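Local coordinates for vanadium-dependent haloperoxidase (Zobellia galactanivorans, PDB 4CIT), which probably catalyses the vanadate-dependent, peroxide-driven oxidation of iodide, as a bacterial vanadium iodoperoxidase of the PAP2 superfamily, at residues A[74-79]-A[110-115]; A[82-87]-A[310-315]. All coordinates share one frame; numbering follows the deposited sequence.

Overall arrangement
Contacts 1 and 2 have centres about 10 Å apart; contact 1 uses the end of helix 59-80 and contact 2 the loop that follows it. In contact 1 this helix packs on helix 108-123; in contact 2 the chain after it lies against helix 307-335. One sodium ion ties the two, bound by A78 O of contact 1, Y84 O of contact 2 and N81 O, with three waters. Probable hydrogen bonds also join them: E75 OE1 to S86 OG at 2.5 Å and Y74 OH to N85 O at 2.8 Å. Y74 also packs on T315. Neither contact includes a residue of the vanadate pocket, to which K332, R339, H368, R418 and H424 belong.

Contact 1: A[74-79]-A[110-115]; sequences YEIVAA and LAAVVA. With NA (sodium ion), chain G.
Along 110-115, A111 is the first to meet I76, whose CD1 comes within 3.7 Å of A111 O and lies 4.2 Å from A111 CB. That carbonyl is already engaged in its own helix as acceptor for A115 N, and the methyl merely packs beside it. A112 follows and gives the largest alanine surface of the contact: I76 CD1 is 3.7 Å from A112 CA, while the second branch of the isoleucine, CG2, lies 4.3 Å from A112 CB. One helical turn beyond A111, A115 CB completes the seat at 4.0 Å from I76 CD1. The isoleucine reaches this far because CG1 stands anti to the carbonyl carbon and CD1 continues extended (chi2 166°), while CG2 is anti to the backbone N. The contact between the segments is thus one branched side chain set on three alanine methyls and the backbone beneath them, and the side chains that meet are all apolar. I76 also touches V159 of helix 146-167. The axes run 8.7 Å apart, their directions 158° apart. Further along helix 59-80, near its C-terminal end, A78 O binds the sodium ion at 2.2 Å. The arrangement is a close antiparallel helix pair in the mainly helical fold of a vanadium haloperoxidase, with small residues on one helix receiving a larger one from the other.

Contact 2: A[82-87]-A[310-315]; sequences DNYNSL and TLFAYT. With NA (sodium ion), chain G.
Y84 and F312 bring their rings together obliquely, planes at 50° and centroids 5.5 Å apart, a geometry that is neither a stack nor a T-shaped pair. The tyrosine makes the touch with CE1 and CD1: CE1 sits 3.8 Å from F312 CB and equally near F312 CG, while CD1 approaches F312 CD1. The two side chains cross nearly at right angles; with CG anti to the backbone N (chi1 166°), the F312 ring is carried out from its helix to meet Y84 CE1. A second apolar touch joins L87 CD1 to T315 CG2 at 3.9 Å, the side chains passing in opposite directions. T315 OG1 donates to L311 O at 2.7 Å from above the carbonyl plane, and T315 N reaches the same oxygen from the opposite face. Replacing T315 by alanine removes both branches, which would probably open a gap beside L87 and cost L311 O its hydroxyl donor. Y74 of helix 59-80 touches Y84 and L87. The main chain of Y84 turns to the sodium ion, binding it through O at 2.3 Å; D82 OD1 accepts from a sodium-bound water. This is a sodium site of three backbone carbonyls and three waters at the C-terminal end of helix 59-80 and the loop after it, backed by aromatic packing on a helix of the PAP2 region.

Contact 1: A[74-79]-A[110-115]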
loop_
_atom_site.group_PDB
_atom_site.type_symbol
_atom_site.label_atom_id
_atom_site.label_comp_id
_atom_site.label_asym_id
_atom_site.label_seq_id
_atom_site.Cartn_x
_atom_site.Cartn_y
_atom_site.Cartn_z
ATOM N N TYR A 74 5.081 -15.777 3.283
ATOM C CA TYR A 74 4.261 -16.157 4.422
ATOM C C TYR A 74 3.793 -17.569 4.315
ATOM O O TYR A 74 3.852 -18.362 5.284
ATOM C CB TYR A 74 3.017 -15.212 4.564
ATOM C CG TYR A 74 2.140 -15.670 5.720
ATOM C CD1 TYR A 74 2.487 -15.358 7.012
ATOM C CD2 TYR A 74 1.031 -16.517 5.478
ATOM C CE1 TYR A 74 1.826 -15.908 8.078
ATOM C CE2 TYR A 74 0.313 -17.041 6.551
ATOM C CZ TYR A 74 0.660 -16.621 7.841
ATOM O OH TYR A 74 -0.051 -17.107 8.918
ATOM N N GLU A 75 3.383 -17.994 3.111
ATOM C CA GLU A 75 2.993 -19.408 2.997
ATOM C C GLU A 75 4.101 -20.419 3.376
ATOM O O GLU A 75 3.847 -21.503 3.923
ATOM C CB GLU A 75 2.404 -19.757 1.632
ATOM C CG GLU A 75 1.062 -19.093 1.371
ATOM C CD GLU A 75 -0.013 -19.605 2.385
ATOM O OE1 GLU A 75 -0.401 -20.828 2.410
ATOM O OE2 GLU A 75 -0.333 -18.850 3.287
ATOM N N ILE A 76 5.287 -20.122 3.012
ATOM C CA ILE A 76 6.482 -20.947 3.415
ATOM C C ILE A 76 6.632 -21.047 4.912
ATOM O O ILE A 76 6.741 -22.162 5.504
ATOM C CB ILE A 76 7.742 -20.521 2.691
ATOM C CG1 ILE A 76 7.656 -20.867 1.211
ATOM C CG2 ILE A 76 8.957 -21.238 3.347
ATOM C CD1 ILE A 76 8.727 -20.166 0.361
ATOM N N VAL A 77 6.537 -19.898 5.564
ATOM C CA VAL A 77 6.486 -19.860 7.006
ATOM C C VAL A 77 5.359 -20.640 7.614
ATOM O O VAL A 77 5.603 -21.481 8.506
ATOM C CB VAL A 77 6.492 -18.425 7.519
ATOM C CG1 VAL A 77 6.279 -18.375 9.015
ATOM C CG2 VAL A 77 7.777 -17.795 7.170
ATOM N N ALA A 78 4.131 -20.475 7.141
ATOM C CA ALA A 78 2.954 -21.177 7.637
ATOM C C ALA A 78 3.064 -22.738 7.466
ATOM O O ALA A 78 2.616 -23.512 8.312
ATOM C CB ALA A 78 1.722 -20.703 6.971
ATOM N N ALA A 79 3.708 -23.130 6.423
ATOM C CA ALA A 79 3.777 -24.553 6.138
ATOM C C ALA A 79 4.725 -25.242 7.133
ATOM O O ALA A 79 4.727 -26.499 7.272
ATOM C CB ALA A 79 4.286 -24.738 4.739
ATOM N N LEU A 110 15.267 -18.846 4.301
ATOM C CA LEU A 110 15.998 -18.632 3.057
ATOM C C LEU A 110 15.020 -18.841 1.860
ATOM O O LEU A 110 14.942 -18.051 0.958
ATOM C CB LEU A 110 17.210 -19.582 3.026
ATOM C CG LEU A 110 18.116 -19.521 1.803
ATOM C CD1 LEU A 110 18.692 -18.144 1.680
ATOM C CD2 LEU A 110 19.220 -20.558 1.895
ATOM N N ALA A 111 14.292 -19.935 1.848
ATOM C CA ALA A 111 13.325 -20.194 0.781
ATOM C C ALA A 111 12.312 -19.094 0.651
ATOM O O ALA A 111 12.023 -18.657 -0.459
ATOM C CB ALA A 111 12.624 -21.507 0.945
ATOM N N ALA A 112 11.869 -18.572 1.801
ATOM C CA ALA A 112 10.858 -17.473 1.833
ATOM C C ALA A 112 11.435 -16.218 1.183
ATOM O O ALA A 112 10.703 -15.561 0.427
ATOM C CB ALA A 112 10.412 -17.213 3.248
ATOM N N VAL A 113 12.683 -15.838 1.501
ATOM C CA VAL A 113 13.340 -14.670 0.867
ATOM C C VAL A 113 13.505 -14.875 -0.641
ATOM O O VAL A 113 13.257 -13.975 -1.428
ATOM C CB VAL A 113 14.654 -14.214 1.534
ATOM C CG1 VAL A 113 15.170 -13.000 0.790
ATOM C CG2 VAL A 113 14.336 -13.928 3.021
ATOM N N VAL A 114 13.844 -16.065 -1.045
ATOM C CA VAL A 114 14.023 -16.385 -2.463
ATOM C C VAL A 114 12.707 -16.213 -3.178
ATOM O O VAL A 114 12.632 -15.592 -4.232
ATOM C CB VAL A 114 14.526 -17.870 -2.619
ATOM C CG1 VAL A 114 14.289 -18.412 -4.014
ATOM C CG2 VAL A 114 16.036 -17.982 -2.385
ATOM N N ALA A 115 11.631 -16.769 -2.591
ATOM C CA ALA A 115 10.254 -16.590 -3.189
ATOM C C ALA A 115 9.870 -15.091 -3.327
ATOM O O ALA A 115 9.346 -14.649 -4.389
ATOM C CB ALA A 115 9.255 -17.373 -2.382
HETATM NA NA NA G . 1.557 -23.567 10.261
HETATM O O HOH W 1 -0.585 -24.375 8.502
HETATM O O HOH W 2 2.293 -25.756 10.609
HETATM O O HOH W 3 -0.013 -24.103 11.978
#

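Contact 2: A[82-87]-A[310-315]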
loop_
_atom_site.group_PDB
_atom_site.type_symbol
_atom_site.label_atom_id
_atom_site.label_comp_id
_atom_site.label_asym_id
_atom_site.label_seq_id
_atom_site.Cartn_x
_atom_site.Cartn_y
_atom_site.Cartn_z
ATOM N N ASP A 82 4.260 -24.106 13.259
ATOM C CA ASP A 82 2.969 -24.422 13.822
ATOM C C ASP A 82 2.292 -23.263 14.547
ATOM O O ASP A 82 1.160 -23.466 14.992
ATOM C CB ASP A 82 3.113 -25.558 14.905
ATOM C CG ASP A 82 3.530 -26.838 14.311
ATOM O OD1 ASP A 82 3.258 -27.043 13.104
ATOM O OD2 ASP A 82 4.097 -27.636 15.063
ATOM N N ASN A 83 2.910 -22.091 14.660
ATOM C CA ASN A 83 2.201 -20.967 15.198
ATOM C C ASN A 83 1.379 -20.122 14.162
ATOM O O ASN A 83 0.693 -19.184 14.567
ATOM C CB ASN A 83 3.164 -20.020 15.893
ATOM C CG ASN A 83 3.997 -20.709 16.994
ATOM O OD1 ASN A 83 5.197 -20.909 16.870
ATOM N ND2 ASN A 83 3.366 -21.110 17.980
ATOM N N TYR A 84 1.522 -20.376 12.850
ATOM C CA TYR A 84 0.936 -19.542 11.796
ATOM C C TYR A 84 0.177 -20.396 10.860
ATOM O O TYR A 84 0.706 -21.413 10.426
ATOM C CB TYR A 84 2.034 -18.773 11.036
ATOM C CG TYR A 84 2.671 -17.770 11.876
ATOM C CD1 TYR A 84 2.043 -16.533 12.114
ATOM C CD2 TYR A 84 3.865 -18.037 12.523
ATOM C CE1 TYR A 84 2.593 -15.621 13.035
ATOM C CE2 TYR A 84 4.464 -17.108 13.396
ATOM C CZ TYR A 84 3.845 -15.882 13.595
ATOM O OH TYR A 84 4.459 -15.021 14.475
ATOM N N ASN A 85 -1.075 -20.056 10.593
ATOM C CA ASN A 85 -1.919 -20.816 9.680
ATOM C C ASN A 85 -1.786 -20.397 8.259
ATOM O O ASN A 85 -1.598 -19.207 7.983
ATOM C CB ASN A 85 -3.397 -20.705 10.011
ATOM C CG ASN A 85 -3.756 -21.299 11.349
ATOM O OD1 ASN A 85 -3.061 -22.153 11.937
ATOM N ND2 ASN A 85 -4.849 -20.841 11.848
ATOM N N SER A 86 -1.963 -21.328 7.317
ATOM C CA SER A 86 -1.902 -21.002 5.919
ATOM C C SER A 86 -3.063 -20.110 5.482
ATOM O O SER A 86 -4.163 -20.219 6.051
ATOM C CB SER A 86 -1.948 -22.300 5.135
ATOM O OG SER A 86 -2.042 -22.074 3.749
ATOM N N LEU A 87 -2.800 -19.229 4.522
ATOM C CA LEU A 87 -3.806 -18.362 3.910
ATOM C C LEU A 87 -4.551 -19.103 2.814
ATOM O O LEU A 87 -5.494 -18.580 2.190
ATOM C CB LEU A 87 -3.152 -17.061 3.385
ATOM C CG LEU A 87 -2.829 -16.114 4.518
ATOM C CD1 LEU A 87 -1.986 -15.003 3.966
ATOM C CD2 LEU A 87 -4.100 -15.608 5.215
ATOM N N THR A 310 7.482 -10.779 11.760
ATOM C CA THR A 310 7.655 -9.676 10.746
ATOM C C THR A 310 6.836 -9.971 9.497
ATOM O O THR A 310 6.115 -9.111 8.982
ATOM C CB THR A 310 9.123 -9.458 10.392
ATOM O OG1 THR A 310 9.802 -9.055 11.549
ATOM C CG2 THR A 310 9.314 -8.349 9.308
ATOM N N LEU A 311 6.994 -11.174 8.921
ATOM C CA LEU A 311 6.221 -11.567 7.742
ATOM C C LEU A 311 4.774 -11.616 7.888
ATOM O O LEU A 311 4.034 -11.165 7.049
ATOM C CB LEU A 311 6.780 -12.874 7.228
ATOM C CG LEU A 311 6.522 -13.302 5.852
ATOM C CD1 LEU A 311 6.661 -12.175 4.807
ATOM C CD2 LEU A 311 7.472 -14.485 5.590
ATOM N N PHE A 312 4.295 -12.132 9.022
ATOM C CA PHE A 312 2.935 -12.042 9.409
ATOM C C PHE A 312 2.417 -10.613 9.344
ATOM O O PHE A 312 1.380 -10.366 8.728
ATOM C CB PHE A 312 2.846 -12.597 10.807
ATOM C CG PHE A 312 1.591 -12.313 11.542
ATOM C CD1 PHE A 312 0.464 -13.021 11.325
ATOM C CD2 PHE A 312 1.605 -11.401 12.583
ATOM C CE1 PHE A 312 -0.698 -12.763 12.070
ATOM C CE2 PHE A 312 0.495 -11.196 13.366
ATOM C CZ PHE A 312 -0.673 -11.826 13.089
ATOM N N ALA A 313 3.103 -9.709 9.941
ATOM C CA ALA A 313 2.653 -8.379 9.964
ATOM C C ALA A 313 2.605 -7.722 8.544
ATOM O O ALA A 313 1.602 -7.040 8.132
ATOM C CB ALA A 313 3.488 -7.552 10.882
ATOM N N TYR A 314 3.702 -7.925 7.788
ATOM C CA TYR A 314 3.752 -7.358 6.454
ATOM C C TYR A 314 2.686 -7.951 5.533
ATOM O O TYR A 314 2.126 -7.277 4.670
ATOM C CB TYR A 314 5.115 -7.533 5.781
ATOM C CG TYR A 314 6.271 -6.923 6.444
ATOM C CD1 TYR A 314 6.148 -6.084 7.505
ATOM C CD2 TYR A 314 7.533 -7.133 5.949
ATOM C CE1 TYR A 314 7.279 -5.485 8.081
ATOM C CE2 TYR A 314 8.669 -6.522 6.483
ATOM C CZ TYR A 314 8.517 -5.722 7.599
ATOM O OH TYR A 314 9.628 -5.190 8.243
ATOM N N THR A 315 2.390 -9.239 5.697
ATOM C CA THR A 315 1.404 -9.879 4.895
ATOM C C THR A 315 0.032 -9.452 5.187
ATOM O O THR A 315 -0.739 -9.091 4.256
ATOM C CB THR A 315 1.571 -11.410 5.008
ATOM O OG1 THR A 315 2.928 -11.729 4.623
ATOM C CG2 THR A 315 0.646 -12.081 4.022
HETATM NA NA NA G . 1.557 -23.567 10.261
HETATM O O HOH W 2 2.293 -25.756 10.609
HETATM O O HOH W 3 -0.013 -24.103 11.978
HETATM O O HOH W 1 -0.585 -24.375 8.502
#